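Local atomic coordinates of phage-related conserved hypothetical protein, BB2244 (Bordetella bronchiseptica, PDB entry 2BDV), a protein that is of unknown function but belongs to the SRAP family, whose characterised members crosslink covalently to abasic sites in single-stranded DNA. Residues D124-R136 against P166-V178. Residues are numbered along the deposited sequence; the frame is centred on the assembly and turned at random.
Sequences DAPLLFAGLSAWR and PVALPPELAREWV
F129 of strand 126-133 and A168 of the loop before helix 171-178 form a single non-hydrogen-bonded antiparallel pair, with CA atoms 4.5 Å apart. Two backbone bonds flank it. L169 N donates to L128 O at 3.0 Å. A130 N donates to V167 O at 3.1 Å. A water accepts from L128 N, but its very short approach to L169 O leaves that half doubtful.

P166 lies over one face of the F129 ring. Its CG is 3.8 Å from the ring centroid, 19° off the normal, a CH-pi contact. The A168 methyl meets the ring at its edge, 4.1 Å from CB to F129 CD1. L128 reaches the helix through one branch. Its CG is anti to the carbonyl carbon (chi1 -52°), and the chain then runs on extended to CD1 (chi2 178°). This carries L128 CD1 to A174 CB at a tight 3.4 Å, with P171 beside it. A130 CB touches L169 CD1 (3.9 Å) and also lies over one face of the W177 indole, offset toward its rim. The W177 edge faces G131 O, but NE1 gives its hydrogen bond to I95 O on strand 94-99. L132 CD2 approaches the six-membered part of the indole, 3.9 Å from W177 CZ2. A187 and L191 of helix 184-191 also touch W177.

The contact fastens helix 171-178 to the mixed sheet of this SRAP domain. The two backbone bonds supply the direct polar link, while W177 NE1 ties the helix separately to strand 94-99. The side chains meeting here are apolar, as suits a buried interface.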
loop_
_atom_site.group_PDB
_atom_site.type_symbol
_atom_site.label_atom_id
_atom_site.label_comp_id
_atom_site.label_asym_id
_atom_site.label_seq_id
_atom_site.Cartn_x
_atom_site.Cartn_y
_atom_site.Cartn_z
ATOM N N ASP A 124 -5.216 5.921 14.434
ATOM C CA ASP A 124 -5.980 7.054 14.941
ATOM C C ASP A 124 -6.135 8.133 13.873
ATOM O O ASP A 124 -6.748 9.170 14.108
ATOM C CB ASP A 124 -5.283 7.624 16.176
ATOM C CG ASP A 124 -5.234 6.626 17.324
ATOM O OD1 ASP A 124 -4.275 6.664 18.126
ATOM O OD2 ASP A 124 -6.168 5.802 17.428
ATOM N N ALA A 125 -5.577 7.878 12.696
ATOM C CA ALA A 125 -5.649 8.822 11.584
ATOM C C ALA A 125 -5.231 8.116 10.300
ATOM O O ALA A 125 -4.692 7.012 10.347
ATOM C CB ALA A 125 -4.731 10.014 11.857
ATOM N N PRO A 126 -5.489 8.740 9.135
ATOM C CA PRO A 126 -5.133 8.163 7.834
ATOM C C PRO A 126 -3.685 7.692 7.804
ATOM O O PRO A 126 -2.790 8.375 8.301
ATOM C CB PRO A 126 -5.389 9.317 6.869
ATOM C CG PRO A 126 -6.574 9.987 7.491
ATOM C CD PRO A 126 -6.196 10.023 8.958
ATOM N N LEU A 127 -3.458 6.528 7.210
ATOM C CA LEU A 127 -2.126 5.956 7.137
ATOM C C LEU A 127 -1.455 6.259 5.798
ATOM O O LEU A 127 -2.125 6.409 4.776
ATOM C CB LEU A 127 -2.223 4.445 7.340
ATOM C CG LEU A 127 -3.226 4.008 8.413
ATOM C CD1 LEU A 127 -3.343 2.499 8.364
ATOM C CD2 LEU A 127 -2.796 4.476 9.805
ATOM N N LEU A 128 -0.130 6.350 5.803
ATOM C CA LEU A 128 0.596 6.623 4.571
ATOM C C LEU A 128 1.441 5.403 4.226
ATOM O O LEU A 128 2.584 5.289 4.680
ATOM C CB LEU A 128 1.478 7.874 4.741
ATOM C CG LEU A 128 0.768 9.132 5.275
ATOM C CD1 LEU A 128 1.776 10.267 5.442
ATOM C CD2 LEU A 128 -0.348 9.556 4.345
ATOM N N PHE A 129 0.877 4.485 3.435
ATOM C CA PHE A 129 1.607 3.271 3.057
ATOM C C PHE A 129 2.647 3.594 2.002
ATOM O O PHE A 129 2.370 4.309 1.047
ATOM C CB PHE A 129 0.680 2.162 2.498
ATOM C CG PHE A 129 -0.344 1.643 3.481
ATOM C CD1 PHE A 129 -0.211 1.871 4.846
ATOM C CD2 PHE A 129 -1.460 0.938 3.027
ATOM C CE1 PHE A 129 -1.173 1.419 5.739
ATOM C CE2 PHE A 129 -2.420 0.485 3.912
ATOM C CZ PHE A 129 -2.279 0.724 5.271
ATOM N N ALA A 130 3.850 3.067 2.193
ATOM C CA ALA A 130 4.938 3.260 1.248
ATOM C C ALA A 130 4.650 2.325 0.074
ATOM O O ALA A 130 4.197 1.194 0.267
ATOM C CB ALA A 130 6.260 2.894 1.896
ATOM N N GLY A 131 4.907 2.797 -1.141
ATOM C CA GLY A 131 4.657 1.973 -2.310
ATOM C C GLY A 131 5.625 2.215 -3.449
ATOM O O GLY A 131 6.346 3.208 -3.467
ATOM N N LEU A 132 5.632 1.294 -4.405
ATOM C CA LEU A 132 6.506 1.386 -5.567
ATOM C C LEU A 132 5.662 1.176 -6.822
ATOM O O LEU A 132 4.933 0.186 -6.945
ATOM C CB LEU A 132 7.608 0.321 -5.484
ATOM C CG LEU A 132 8.622 0.432 -4.340
ATOM C CD1 LEU A 132 9.541 -0.787 -4.341
ATOM C CD2 LEU A 132 9.432 1.714 -4.498
ATOM N N SER A 133 5.773 2.109 -7.755
ATOM C CA SER A 133 4.999 2.038 -8.979
ATOM C C SER A 133 5.884 2.096 -10.216
ATOM O O SER A 133 6.954 2.708 -10.207
ATOM C CB SER A 133 3.983 3.189 -8.999
ATOM O OG SER A 133 3.402 3.363 -10.277
ATOM N N ALA A 134 5.435 1.437 -11.274
ATOM C CA ALA A 134 6.166 1.427 -12.523
ATOM C C ALA A 134 5.498 2.403 -13.485
ATOM O O ALA A 134 5.836 2.456 -14.666
ATOM C CB ALA A 134 6.178 0.030 -13.116
ATOM N N TRP A 135 4.530 3.170 -13.007
ATOM C CA TRP A 135 3.906 4.114 -13.915
ATOM C C TRP A 135 4.792 5.353 -14.012
ATOM O O TRP A 135 5.493 5.705 -13.062
ATOM C CB TRP A 135 2.512 4.508 -13.433
ATOM C CG TRP A 135 1.873 5.515 -14.328
ATOM C CD1 TRP A 135 1.162 5.272 -15.466
ATOM C CD2 TRP A 135 1.901 6.937 -14.170
ATOM N NE1 TRP A 135 0.740 6.459 -16.026
ATOM C CE2 TRP A 135 1.182 7.496 -15.245
ATOM C CE3 TRP A 135 2.467 7.795 -13.219
ATOM C CZ2 TRP A 135 1.013 8.873 -15.400
ATOM C CZ3 TRP A 135 2.303 9.161 -13.368
ATOM C CH2 TRP A 135 1.579 9.690 -14.450
ATOM N N ARG A 136 4.780 5.989 -15.176
ATOM C CA ARG A 136 5.551 7.204 -15.416
ATOM C C ARG A 136 4.746 8.036 -16.410
ATOM O O ARG A 136 3.896 7.499 -17.120
ATOM C CB ARG A 136 6.927 6.871 -16.000
ATOM C CG ARG A 136 7.814 6.016 -15.107
ATOM C CD ARG A 136 8.385 6.774 -13.913
ATOM N NE ARG A 136 9.297 5.906 -13.168
ATOM C CZ ARG A 136 8.920 4.992 -12.279
ATOM N NH1 ARG A 136 7.633 4.825 -11.994
ATOM N NH2 ARG A 136 9.833 4.212 -11.710
ATOM N N PRO A 166 1.464 -3.859 5.846
ATOM C CA PRO A 166 1.977 -2.748 5.039
ATOM C C PRO A 166 2.827 -1.787 5.861
ATOM O O PRO A 166 2.498 -1.473 7.001
ATOM C CB PRO A 166 0.706 -2.089 4.522
ATOM C CG PRO A 166 -0.227 -2.252 5.690
ATOM C CD PRO A 166 0.016 -3.705 6.087
ATOM N N VAL A 167 3.927 -1.325 5.283
ATOM C CA VAL A 167 4.803 -0.399 5.982
ATOM C C VAL A 167 4.196 1.000 5.974
ATOM O O VAL A 167 4.158 1.660 4.940
ATOM C CB VAL A 167 6.196 -0.357 5.319
ATOM C CG1 VAL A 167 7.091 0.649 6.035
ATOM C CG2 VAL A 167 6.822 -1.742 5.351
ATOM N N ALA A 168 3.704 1.441 7.128
ATOM C CA ALA A 168 3.123 2.768 7.236
ATOM C C ALA A 168 4.204 3.713 7.741
ATOM O O ALA A 168 4.946 3.384 8.670
ATOM C CB ALA A 168 1.934 2.759 8.196
ATOM N N LEU A 169 4.280 4.894 7.138
ATOM C CA LEU A 169 5.290 5.868 7.509
ATOM C C LEU A 169 4.738 7.129 8.167
ATOM O O LEU A 169 3.616 7.548 7.899
ATOM C CB LEU A 169 6.079 6.290 6.267
ATOM C CG LEU A 169 6.799 5.249 5.405
ATOM C CD1 LEU A 169 7.222 5.923 4.116
ATOM C CD2 LEU A 169 8.006 4.663 6.138
ATOM N N PRO A 170 5.534 7.747 9.054
ATOM C CA PRO A 170 5.092 8.979 9.720
ATOM C C PRO A 170 5.075 10.051 8.617
ATOM O O PRO A 170 5.792 9.930 7.618
ATOM C CB PRO A 170 6.201 9.246 10.742
ATOM C CG PRO A 170 6.790 7.886 10.999
ATOM C CD PRO A 170 6.802 7.264 9.627
ATOM N N PRO A 171 4.258 11.099 8.774
ATOM C CA PRO A 171 4.199 12.151 7.754
ATOM C C PRO A 171 5.567 12.722 7.359
ATOM O O PRO A 171 5.833 12.972 6.177
ATOM C CB PRO A 171 3.293 13.194 8.392
ATOM C CG PRO A 171 2.330 12.352 9.175
ATOM C CD PRO A 171 3.211 11.278 9.794
ATOM N N GLU A 172 6.431 12.934 8.349
ATOM C CA GLU A 172 7.763 13.478 8.096
ATOM C C GLU A 172 8.571 12.567 7.163
ATOM O O GLU A 172 9.168 13.030 6.193
ATOM C CB GLU A 172 8.552 13.651 9.409
ATOM C CG GLU A 172 7.971 14.619 10.464
ATOM C CD GLU A 172 7.121 13.927 11.528
ATOM O OE1 GLU A 172 7.078 14.421 12.677
ATOM O OE2 GLU A 172 6.488 12.893 11.217
ATOM N N LEU A 173 8.595 11.276 7.478
ATOM C CA LEU A 173 9.340 10.304 6.690
ATOM C C LEU A 173 8.659 10.047 5.352
ATOM O O LEU A 173 9.311 9.752 4.351
ATOM C CB LEU A 173 9.486 8.996 7.477
ATOM C CG LEU A 173 10.320 9.079 8.758
ATOM C CD1 LEU A 173 10.376 7.725 9.458
ATOM C CD2 LEU A 173 11.729 9.536 8.399
ATOM N N ALA A 174 7.341 10.174 5.349
ATOM C CA ALA A 174 6.546 9.967 4.152
ATOM C C ALA A 174 6.913 11.018 3.106
ATOM O O ALA A 174 7.001 10.712 1.916
ATOM C CB ALA A 174 5.065 10.056 4.496
ATOM N N ARG A 175 7.111 12.257 3.549
ATOM C CA ARG A 175 7.486 13.334 2.640
ATOM C C ARG A 175 8.855 13.050 2.062
ATOM O O ARG A 175 9.083 13.241 0.875
ATOM C CB ARG A 175 7.535 14.683 3.366
ATOM C CG ARG A 175 6.194 15.166 3.845
ATOM C CD ARG A 175 6.310 16.335 4.807
ATOM N NE ARG A 175 5.092 16.388 5.607
ATOM C CZ ARG A 175 5.062 16.465 6.929
ATOM N NH1 ARG A 175 6.195 16.513 7.621
ATOM N NH2 ARG A 175 3.894 16.454 7.556
ATOM N N GLU A 176 9.777 12.598 2.902
ATOM C CA GLU A 176 11.115 12.306 2.413
ATOM C C GLU A 176 11.050 11.182 1.385
ATOM O O GLU A 176 11.731 11.235 0.372
ATOM C CB GLU A 176 12.019 11.900 3.562
ATOM C CG GLU A 176 13.402 12.500 3.489
ATOM C CD GLU A 176 14.243 12.059 4.660
ATOM O OE1 GLU A 176 13.652 11.838 5.738
ATOM O OE2 GLU A 176 15.478 11.939 4.515
ATOM N N TRP A 177 10.219 10.174 1.646
ATOM C CA TRP A 177 10.077 9.053 0.729
ATOM C C TRP A 177 9.646 9.483 -0.679
ATOM O O TRP A 177 10.239 9.048 -1.659
ATOM C CB TRP A 177 9.085 8.032 1.312
ATOM C CG TRP A 177 8.721 6.877 0.398
ATOM C CD1 TRP A 177 7.565 6.734 -0.323
ATOM C CD2 TRP A 177 9.488 5.689 0.161
ATOM N NE1 TRP A 177 7.561 5.528 -0.988
ATOM C CE2 TRP A 177 8.730 4.870 -0.714
ATOM C CE3 TRP A 177 10.742 5.235 0.599
ATOM C CZ2 TRP A 177 9.187 3.619 -1.154
ATOM C CZ3 TRP A 177 11.193 3.993 0.161
ATOM C CH2 TRP A 177 10.415 3.200 -0.709
ATOM N N VAL A 178 8.642 10.353 -0.784
ATOM C CA VAL A 178 8.156 10.793 -2.096
ATOM C C VAL A 178 9.029 11.865 -2.784
ATOM O O VAL A 178 8.871 12.126 -3.978
ATOM C CB VAL A 178 6.685 11.312 -2.000
ATOM C CG1 VAL A 178 6.616 12.545 -1.093
ATOM C CG2 VAL A 178 6.160 11.674 -3.388
HETATM O O HOH W 1 1.331 6.534 8.311
#